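FACT complex subunit POB3 (Chaetomium thermophilum var. thermophilum, PDB 4KHB) probably works within the FACT complex as a histone chaperone that reorganizes nucleosomes during transcription, replication and repair, this piece being its N-terminal PH-like region, which pairs with Spt16. Local coordinates at residues H[15-20]-H[168-173]; H[120-125]-H[181-186]. All coordinates share one frame; numbering follows the deposited sequence.

Interaction 1. Residues H[15-20]-H[168-173]; sequences LDLSKE and SKKASA
Lys170 and Leu17 meet where two loops face each other, with their CA atoms 6.2 Å apart, and Asp16 completes the group at the lysine's polar end. The lysine's first torsion, with CG anti to the carbonyl carbon (chi1 -67°), and the fully extended chain beyond CG carry NZ past Leu17 to Asp16. Leu17 lies across this chain at about a right angle: its CD1 rests 3.6 Å from Lys170 CB, while the same methyl comes within 3.4 Å of Lys170 O. The lower methylenes of the lysine are thus packed on an apolar partner. At the far end Lys170 NZ forms a salt bridge with Asp16 OD1, 3.0 Å away. The ammonium reaches this oxygen from above the carboxylate plane, 67° out of it. NZ also donates a hydrogen bond to Gln74 OE1, and Asp16 OD1 accepts one from Gln74 N, so that strand 72-78 ties both charged groups together. A methionine in place of Lys170 would probably keep some of the packing on Leu17 but leave the carboxylate of Asp16 without its countercharge and Gln74 OE1 without this donor. A smaller apolar touch, Leu17 CB on Ala173 CB at 3.7 Å, adds to the packing nearer the backbone. The contact joins the two PH-like domains: the turn after strand 13-15 meets the loop between strands 147-152 and 177-184, where the Glu136 carboxylate accepts a hydrogen bond from Ala171 N and a weak one from Lys170 N, and Gly42 and Met41 of the SPT16D chain pack on Leu17 and Lys170.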
ATOM      1  N   LEU H  15       8.612  11.628  -5.243  1.00 16.83           N
ATOM      2  CA  LEU H  15       7.293  11.911  -5.798  1.00 20.35           C
ATOM      3  C   LEU H  15       6.735  10.666  -6.484  1.00 17.23           C
ATOM      4  O   LEU H  15       7.322  10.162  -7.446  1.00 16.80           O
ATOM      5  CB  LEU H  15       7.370  13.104  -6.765  1.00 17.56           C
ATOM      6  CG  LEU H  15       6.174  13.576  -7.604  1.00 27.41           C
ATOM      7  CD1 LEU H  15       6.152  12.905  -8.971  1.00 25.12           C
ATOM      8  CD2 LEU H  15       4.850  13.364  -6.880  1.00 20.71           C
ATOM      9  N   ASP H  16       5.586  10.199  -5.991  1.00 16.07           N
ATOM     10  CA  ASP H  16       4.889   9.033  -6.544  1.00 16.96           C
ATOM     11  C   ASP H  16       5.781   7.806  -6.742  1.00 16.69           C
ATOM     12  O   ASP H  16       5.851   7.244  -7.838  1.00 17.97           O
ATOM     13  CB  ASP H  16       4.162   9.399  -7.844  1.00 12.49           C
ATOM     14  CG  ASP H  16       2.902  10.213  -7.597  1.00 17.59           C
ATOM     15  OD1 ASP H  16       2.342  10.122  -6.481  1.00 19.27           O
ATOM     16  OD2 ASP H  16       2.475  10.945  -8.514  1.00 31.59           O
ATOM     17  N   LEU H  17       6.471   7.414  -5.673  1.00 18.02           N
ATOM     18  CA  LEU H  17       7.356   6.248  -5.673  1.00 20.57           C
ATOM     19  C   LEU H  17       8.510   6.418  -6.649  1.00 22.11           C
ATOM     20  O   LEU H  17       8.970   5.449  -7.256  1.00 22.23           O
ATOM     21  CB  LEU H  17       6.594   4.942  -5.955  1.00 17.97           C
ATOM     22  CG  LEU H  17       5.316   4.693  -5.152  1.00 21.01           C
ATOM     23  CD1 LEU H  17       4.864   3.243  -5.271  1.00 23.26           C
ATOM     24  CD2 LEU H  17       5.511   5.079  -3.707  1.00 22.30           C
ATOM     25  N   SER H  18       8.971   7.656  -6.798  1.00 21.22           N
ATOM     26  CA  SER H  18      10.131   7.923  -7.632  1.00 21.79           C
ATOM     27  C   SER H  18      11.333   7.186  -7.065  1.00 28.97           C
ATOM     28  O   SER H  18      11.495   7.070  -5.849  1.00 27.28           O
ATOM     29  CB  SER H  18      10.413   9.425  -7.710  1.00 20.44           C
ATOM     30  OG  SER H  18      10.794   9.944  -6.450  1.00 17.81           O
ATOM     31  N   LYS H  19      12.169   6.676  -7.957  1.00 31.54           N
ATOM     32  CA  LYS H  19      13.401   6.017  -7.563  1.00 35.08           C
ATOM     33  C   LYS H  19      14.432   7.027  -7.072  1.00 31.90           C
ATOM     34  O   LYS H  19      15.269   6.712  -6.227  1.00 33.07           O
ATOM     35  CB  LYS H  19      13.953   5.177  -8.723  1.00 40.70           C
ATOM     36  CG  LYS H  19      13.050   5.136  -9.961  1.00 47.59           C
ATOM     37  CD  LYS H  19      13.145   6.391 -10.827  1.00 58.81           C
ATOM     38  CE  LYS H  19      11.808   6.691 -11.506  1.00 45.43           C
ATOM     39  NZ  LYS H  19      11.271   5.537 -12.281  1.00 50.60           N
ATOM     40  N   GLU H  20      14.371   8.238  -7.614  1.00 29.39           N
ATOM     41  CA  GLU H  20      15.285   9.299  -7.212  1.00 35.25           C
ATOM     42  C   GLU H  20      14.550  10.391  -6.445  1.00 30.47           C
ATOM     43  O   GLU H  20      13.465  10.816  -6.847  1.00 29.98           O
ATOM     44  CB  GLU H  20      15.997   9.895  -8.426  1.00 42.68           C
ATOM     45  CG  GLU H  20      17.178   9.070  -8.913  1.00 50.89           C
ATOM     46  CD  GLU H  20      17.900   9.711 -10.079  1.00 66.84           C
ATOM     47  OE1 GLU H  20      17.522  10.835 -10.472  1.00 61.37           O
ATOM     48  OE2 GLU H  20      18.854   9.094 -10.598  1.00 74.76           O
ATOM     49  N   SER H 168       0.908   0.656 -15.025  1.00 31.02           N
ATOM     50  CA  SER H 168       0.888   0.800 -13.571  1.00 27.22           C
ATOM     51  C   SER H 168       2.348   1.053 -13.197  1.00 27.06           C
ATOM     52  O   SER H 168       3.114   0.108 -12.997  1.00 25.28           O
ATOM     53  CB  SER H 168       0.305  -0.460 -12.926  1.00 19.61           C
ATOM     54  OG  SER H 168      -0.983  -0.750 -13.438  1.00 22.06           O
ATOM     55  N   LYS H 169       2.724   2.325 -13.093  1.00 24.92           N
ATOM     56  CA  LYS H 169       4.060   2.710 -12.636  1.00 31.61           C
ATOM     57  C   LYS H 169       4.334   2.490 -11.143  1.00 25.62           C
ATOM     58  O   LYS H 169       5.451   2.120 -10.771  1.00 24.34           O
ATOM     59  CB  LYS H 169       4.383   4.151 -13.054  1.00 27.57           C
ATOM     60  CG  LYS H 169       3.732   4.556 -14.372  1.00 42.24           C
ATOM     61  CD  LYS H 169       3.842   6.051 -14.650  1.00 50.10           C
ATOM     62  CE  LYS H 169       3.030   6.443 -15.885  1.00 48.90           C
ATOM     63  NZ  LYS H 169       1.841   7.278 -15.562  1.00 50.67           N
ATOM     64  N   LYS H 170       3.341   2.721 -10.289  1.00 20.70           N
ATOM     65  CA  LYS H 170       3.549   2.535  -8.853  1.00 25.06           C
ATOM     66  C   LYS H 170       3.569   1.059  -8.470  1.00 19.78           C
ATOM     67  O   LYS H 170       4.175   0.679  -7.469  1.00 20.42           O
ATOM     68  CB  LYS H 170       2.489   3.277  -8.033  1.00 20.73           C
ATOM     69  CG  LYS H 170       2.562   4.793  -8.123  1.00 24.54           C
ATOM     70  CD  LYS H 170       1.531   5.441  -7.207  1.00 24.69           C
ATOM     71  CE  LYS H 170       1.685   6.952  -7.194  1.00 18.47           C
ATOM     72  NZ  LYS H 170       0.678   7.624  -6.328  1.00 24.10           N
ATOM     73  N   ALA H 171       2.903   0.229  -9.266  1.00 18.07           N
ATOM     74  CA  ALA H 171       2.927  -1.210  -9.043  1.00 21.70           C
ATOM     75  C   ALA H 171       4.301  -1.787  -9.364  1.00 23.01           C
ATOM     76  O   ALA H 171       4.696  -2.815  -8.813  1.00 17.09           O
ATOM     77  CB  ALA H 171       1.854  -1.894  -9.876  1.00 13.29           C
ATOM     78  N   SER H 172       5.021  -1.119 -10.262  1.00 20.92           N
ATOM     79  CA  SER H 172       6.304  -1.616 -10.749  1.00 26.07           C
ATOM     80  C   SER H 172       7.494  -0.858 -10.168  1.00 25.20           C
ATOM     81  O   SER H 172       8.637  -1.106 -10.554  1.00 27.95           O
ATOM     82  CB  SER H 172       6.351  -1.558 -12.280  1.00 23.89           C
ATOM     83  OG  SER H 172       6.299  -0.222 -12.746  1.00 26.15           O
ATOM     84  N   ALA H 173       7.234   0.053  -9.237  1.00 26.68           N
ATOM     85  CA  ALA H 173       8.304   0.869  -8.675  1.00 28.23           C
ATOM     86  C   ALA H 173       9.176   0.046  -7.740  1.00 33.53           C
ATOM     87  O   ALA H 173      10.357   0.346  -7.545  1.00 36.20           O
ATOM     88  CB  ALA H 173       7.729   2.068  -7.946  1.00 23.89           C
TER

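Interaction 2. Residues H[120-125]-H[181-186]; sequences LTFNVQ and IRFYIP
Segments 120-125 and 181-186, largely strand, face each other without pairing, the nearest CA atoms, of Phe122 and Phe183, being 9.6 Å apart, a separation bridged by side chains alone. Phe183 contributes about half of the buried surface, reaching between Leu120 and Phe122, whose CB atoms, two residues apart on one strand, are directed at the other segment. The two phenylalanine side chains run antiparallel and overlap only at their margins, so the rings touch near their CD1 and CE1 corners: Phe122 CD1 lies 3.8 Å from Phe183 CE1. With centroids 6.0 Å apart and planes inclined at 33°, the rings form an oblique aromatic pair. The torsions help to set this oblique arrangement: CG of Phe122 is anti to its backbone nitrogen (chi1 -168°), whereas CG of Phe183 is anti to its carbonyl carbon (chi1 -65°). On the other flank of CZ, Phe183 CE2 meets Leu120 CD2 at 4.0 Å, the two side chains pointing at each other from their own strands. One ring is therefore touched at two separated carbons by two alternate residues of a single strand. All three residues are buried, and the contact is wholly apolar, as expected for packing between the sheets of a PH-like domain. Phe115 and Ala113 of strand 112-115 adjoin Leu120 and Phe122, while Val150 of strand 147-152 adjoins Phe183. Strand 177-184 ends its own sheet within this chain, yet residues 181-184 pair antiparallel with a strand of the SPT16D chain, which extends the sheet across the interface, and Val93 of that chain packs on Phe122.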
ATOM      1  N   LEU H 120      -9.185   2.813  -3.988  1.00 11.07           N
ATOM      2  CA  LEU H 120      -9.818   1.685  -3.325  1.00 11.48           C
ATOM      3  C   LEU H 120      -9.068   1.429  -2.024  1.00 12.14           C
ATOM      4  O   LEU H 120      -7.879   1.095  -2.039  1.00 10.93           O
ATOM      5  CB  LEU H 120      -9.784   0.443  -4.220  1.00 10.82           C
ATOM      6  CG  LEU H 120     -10.277  -0.861  -3.593  1.00 12.79           C
ATOM      7  CD1 LEU H 120     -11.664  -0.673  -3.012  1.00 13.81           C
ATOM      8  CD2 LEU H 120     -10.291  -1.994  -4.610  1.00 12.61           C
ATOM      9  N   THR H 121      -9.760   1.591  -0.900  1.00  9.38           N
ATOM     10  CA  THR H 121      -9.132   1.463   0.410  1.00  7.92           C
ATOM     11  C   THR H 121      -9.618   0.198   1.105  1.00  9.13           C
ATOM     12  O   THR H 121     -10.813  -0.105   1.086  1.00 10.32           O
ATOM     13  CB  THR H 121      -9.468   2.678   1.301  1.00  8.69           C
ATOM     14  OG1 THR H 121      -8.965   3.879   0.697  1.00  9.43           O
ATOM     15  CG2 THR H 121      -8.856   2.524   2.686  1.00  6.48           C
ATOM     16  N   PHE H 122      -8.694  -0.540   1.717  1.00  6.13           N
ATOM     17  CA  PHE H 122      -9.066  -1.657   2.576  1.00  6.40           C
ATOM     18  C   PHE H 122      -8.876  -1.268   4.038  1.00  8.56           C
ATOM     19  O   PHE H 122      -7.746  -1.099   4.506  1.00  9.51           O
ATOM     20  CB  PHE H 122      -8.263  -2.914   2.237  1.00  3.23           C
ATOM     21  CG  PHE H 122      -8.801  -4.162   2.875  1.00  5.08           C
ATOM     22  CD1 PHE H 122      -9.912  -4.803   2.342  1.00  5.54           C
ATOM     23  CD2 PHE H 122      -8.200  -4.695   4.008  1.00  4.51           C
ATOM     24  CE1 PHE H 122     -10.415  -5.951   2.927  1.00 10.07           C
ATOM     25  CE2 PHE H 122      -8.696  -5.843   4.599  1.00  6.56           C
ATOM     26  CZ  PHE H 122      -9.806  -6.472   4.057  1.00  7.25           C
ATOM     27  N   ASN H 123      -9.990  -1.131   4.752  1.00  6.75           N
ATOM     28  CA  ASN H 123      -9.965  -0.664   6.130  1.00  9.91           C
ATOM     29  C   ASN H 123     -10.072  -1.813   7.128  1.00  8.04           C
ATOM     30  O   ASN H 123     -10.888  -2.723   6.955  1.00  7.73           O
ATOM     31  CB  ASN H 123     -11.096   0.347   6.374  1.00 11.17           C
ATOM     32  CG  ASN H 123     -10.801   1.715   5.778  1.00 12.87           C
ATOM     33  OD1 ASN H 123      -9.746   2.295   6.025  1.00 15.14           O
ATOM     34  ND2 ASN H 123     -11.741   2.240   5.000  1.00 18.77           N
ATOM     35  N   VAL H 124      -9.243  -1.764   8.168  1.00  5.98           N
ATOM     36  CA  VAL H 124      -9.306  -2.726   9.263  1.00  7.76           C
ATOM     37  C   VAL H 124      -9.777  -1.995  10.512  1.00  7.42           C
ATOM     38  O   VAL H 124      -9.022  -1.214  11.097  1.00  0.00           O
ATOM     39  CB  VAL H 124      -7.932  -3.368   9.529  1.00  5.64           C
ATOM     40  CG1 VAL H 124      -7.998  -4.307  10.723  1.00  9.15           C
ATOM     41  CG2 VAL H 124      -7.456  -4.117   8.301  1.00  8.69           C
ATOM     42  N   GLN H 125     -11.022  -2.253  10.911  1.00  5.76           N
ATOM     43  CA  GLN H 125     -11.681  -1.498  11.980  1.00  8.15           C
ATOM     44  C   GLN H 125     -11.546   0.011  11.778  1.00  9.34           C
ATOM     45  O   GLN H 125     -11.156   0.744  12.692  1.00  8.08           O
ATOM     46  CB  GLN H 125     -11.170  -1.922  13.361  1.00  7.99           C
ATOM     47  CG  GLN H 125     -11.726  -3.269  13.815  1.00  9.73           C
ATOM     48  CD  GLN H 125     -13.206  -3.202  14.152  1.00 17.21           C
ATOM     49  OE1 GLN H 125     -13.688  -2.209  14.702  1.00 14.32           O
ATOM     50  NE2 GLN H 125     -13.938  -4.257  13.813  1.00 13.48           N
ATOM     51  N   ILE H 181      -4.617  -8.276  -7.063  1.00 14.47           N
ATOM     52  CA  ILE H 181      -5.195  -8.446  -5.730  1.00 15.81           C
ATOM     53  C   ILE H 181      -6.627  -8.945  -5.882  1.00 14.53           C
ATOM     54  O   ILE H 181      -7.384  -8.443  -6.717  1.00 19.32           O
ATOM     55  CB  ILE H 181      -5.213  -7.133  -4.922  1.00 13.94           C
ATOM     56  CG1 ILE H 181      -3.833  -6.474  -4.943  1.00 23.19           C
ATOM     57  CG2 ILE H 181      -5.646  -7.396  -3.482  1.00  8.70           C
ATOM     58  CD1 ILE H 181      -3.719  -5.251  -4.062  1.00 23.93           C
ATOM     59  N   ARG H 182      -6.995  -9.934  -5.073  1.00 11.47           N
ATOM     60  CA  ARG H 182      -8.346 -10.475  -5.087  1.00 18.02           C
ATOM     61  C   ARG H 182      -9.055 -10.234  -3.761  1.00 16.69           C
ATOM     62  O   ARG H 182      -8.489 -10.478  -2.692  1.00 12.81           O
ATOM     63  CB  ARG H 182      -8.304 -11.969  -5.420  1.00 22.96           C
ATOM     64  CG  ARG H 182      -7.662 -12.266  -6.764  1.00 26.35           C
ATOM     65  CD  ARG H 182      -7.800 -13.724  -7.153  1.00 32.80           C
ATOM     66  NE  ARG H 182      -7.120 -14.015  -8.412  1.00 35.00           N
ATOM     67  CZ  ARG H 182      -7.408 -15.051  -9.192  1.00 39.34           C
ATOM     68  NH1 ARG H 182      -8.363 -15.902  -8.841  1.00 34.32           N
ATOM     69  NH2 ARG H 182      -6.739 -15.240 -10.321  1.00 43.77           N
ATOM     70  N   PHE H 183     -10.296  -9.769  -3.828  1.00 13.28           N
ATOM     71  CA  PHE H 183     -11.058  -9.496  -2.618  1.00 12.99           C
ATOM     72  C   PHE H 183     -12.278 -10.401  -2.571  1.00 17.53           C
ATOM     73  O   PHE H 183     -12.904 -10.663  -3.603  1.00 20.29           O
ATOM     74  CB  PHE H 183     -11.513  -8.035  -2.594  1.00 11.91           C
ATOM     75  CG  PHE H 183     -10.386  -7.045  -2.516  1.00  9.62           C
ATOM     76  CD1 PHE H 183      -9.872  -6.658  -1.286  1.00  7.73           C
ATOM     77  CD2 PHE H 183      -9.846  -6.496  -3.670  1.00  9.67           C
ATOM     78  CE1 PHE H 183      -8.835  -5.746  -1.207  1.00  8.36           C
ATOM     79  CE2 PHE H 183      -8.808  -5.582  -3.601  1.00  9.85           C
ATOM     80  CZ  PHE H 183      -8.301  -5.207  -2.367  1.00  8.28           C
ATOM     81  N   TYR H 184     -12.613 -10.885  -1.379  1.00 13.13           N
ATOM     82  CA  TYR H 184     -13.890 -11.546  -1.172  1.00 15.43           C
ATOM     83  C   TYR H 184     -14.855 -10.532  -0.581  1.00 19.23           C
ATOM     84  O   TYR H 184     -14.688 -10.096   0.560  1.00 15.65           O
ATOM     85  CB  TYR H 184     -13.744 -12.757  -0.249  1.00 18.32           C
ATOM     86  CG  TYR H 184     -15.069 -13.356   0.153  1.00 22.72           C
ATOM     87  CD1 TYR H 184     -15.805 -14.114  -0.746  1.00 35.65           C
ATOM     88  CD2 TYR H 184     -15.571 -13.190   1.437  1.00 26.65           C
ATOM     89  CE1 TYR H 184     -17.015 -14.665  -0.390  1.00 34.15           C
ATOM     90  CE2 TYR H 184     -16.779 -13.742   1.805  1.00 31.32           C
ATOM     91  CZ  TYR H 184     -17.496 -14.480   0.886  1.00 35.19           C
ATOM     92  OH  TYR H 184     -18.702 -15.034   1.242  1.00 36.84           O
ATOM     93  N   ILE H 185     -15.863 -10.165  -1.366  1.00 17.88           N
ATOM     94  CA  ILE H 185     -16.840  -9.163  -0.962  1.00 20.10           C
ATOM     95  C   ILE H 185     -18.250  -9.722  -1.102  1.00 22.17           C
ATOM     96  O   ILE H 185     -18.779  -9.802  -2.212  1.00 30.58           O
ATOM     97  CB  ILE H 185     -16.721  -7.882  -1.818  1.00 17.74           C
ATOM     98  CG1 ILE H 185     -15.281  -7.349  -1.807  1.00 18.09           C
ATOM     99  CG2 ILE H 185     -17.692  -6.813  -1.332  1.00 15.50           C
ATOM    100  CD1 ILE H 185     -15.069  -6.097  -2.643  1.00 14.06           C
ATOM    101  N   PRO H 186     -18.870 -10.093   0.028  1.00 26.90           N
ATOM    102  CA  PRO H 186     -20.228 -10.657  -0.014  1.00 28.47           C
ATOM    103  C   PRO H 186     -21.265  -9.657  -0.522  1.00 39.65           C
ATOM    104  O   PRO H 186     -21.058  -8.448  -0.431  1.00 36.77           O
ATOM    105  CB  PRO H 186     -20.519 -11.036   1.447  1.00 31.15           C
ATOM    106  CG  PRO H 186     -19.348 -10.609   2.260  1.00 26.79           C
ATOM    107  CD  PRO H 186     -18.365  -9.889   1.398  1.00 26.55           C
TER

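In the fold
One contact lies between domains and the other within a domain: interaction 1 joins the two PH-like domains through their loops, whereas interaction 2 packs one sheet on another inside the second domain. Their centres are 23 Å apart and their nearest atoms about 9 Å apart, so they do not touch. The chain connects them nonetheless, since loop 168-173 leads, after three residues, into strand 177-184, which carries Phe183. Along the sequence the segments alternate, 120-125 falling between the two halves of interaction 1. Both sites also adjoin the SPT16D chain, by packing at interaction 1 and by a continued beta ladder at interaction 2, consistent with a heterodimer interface that spans both.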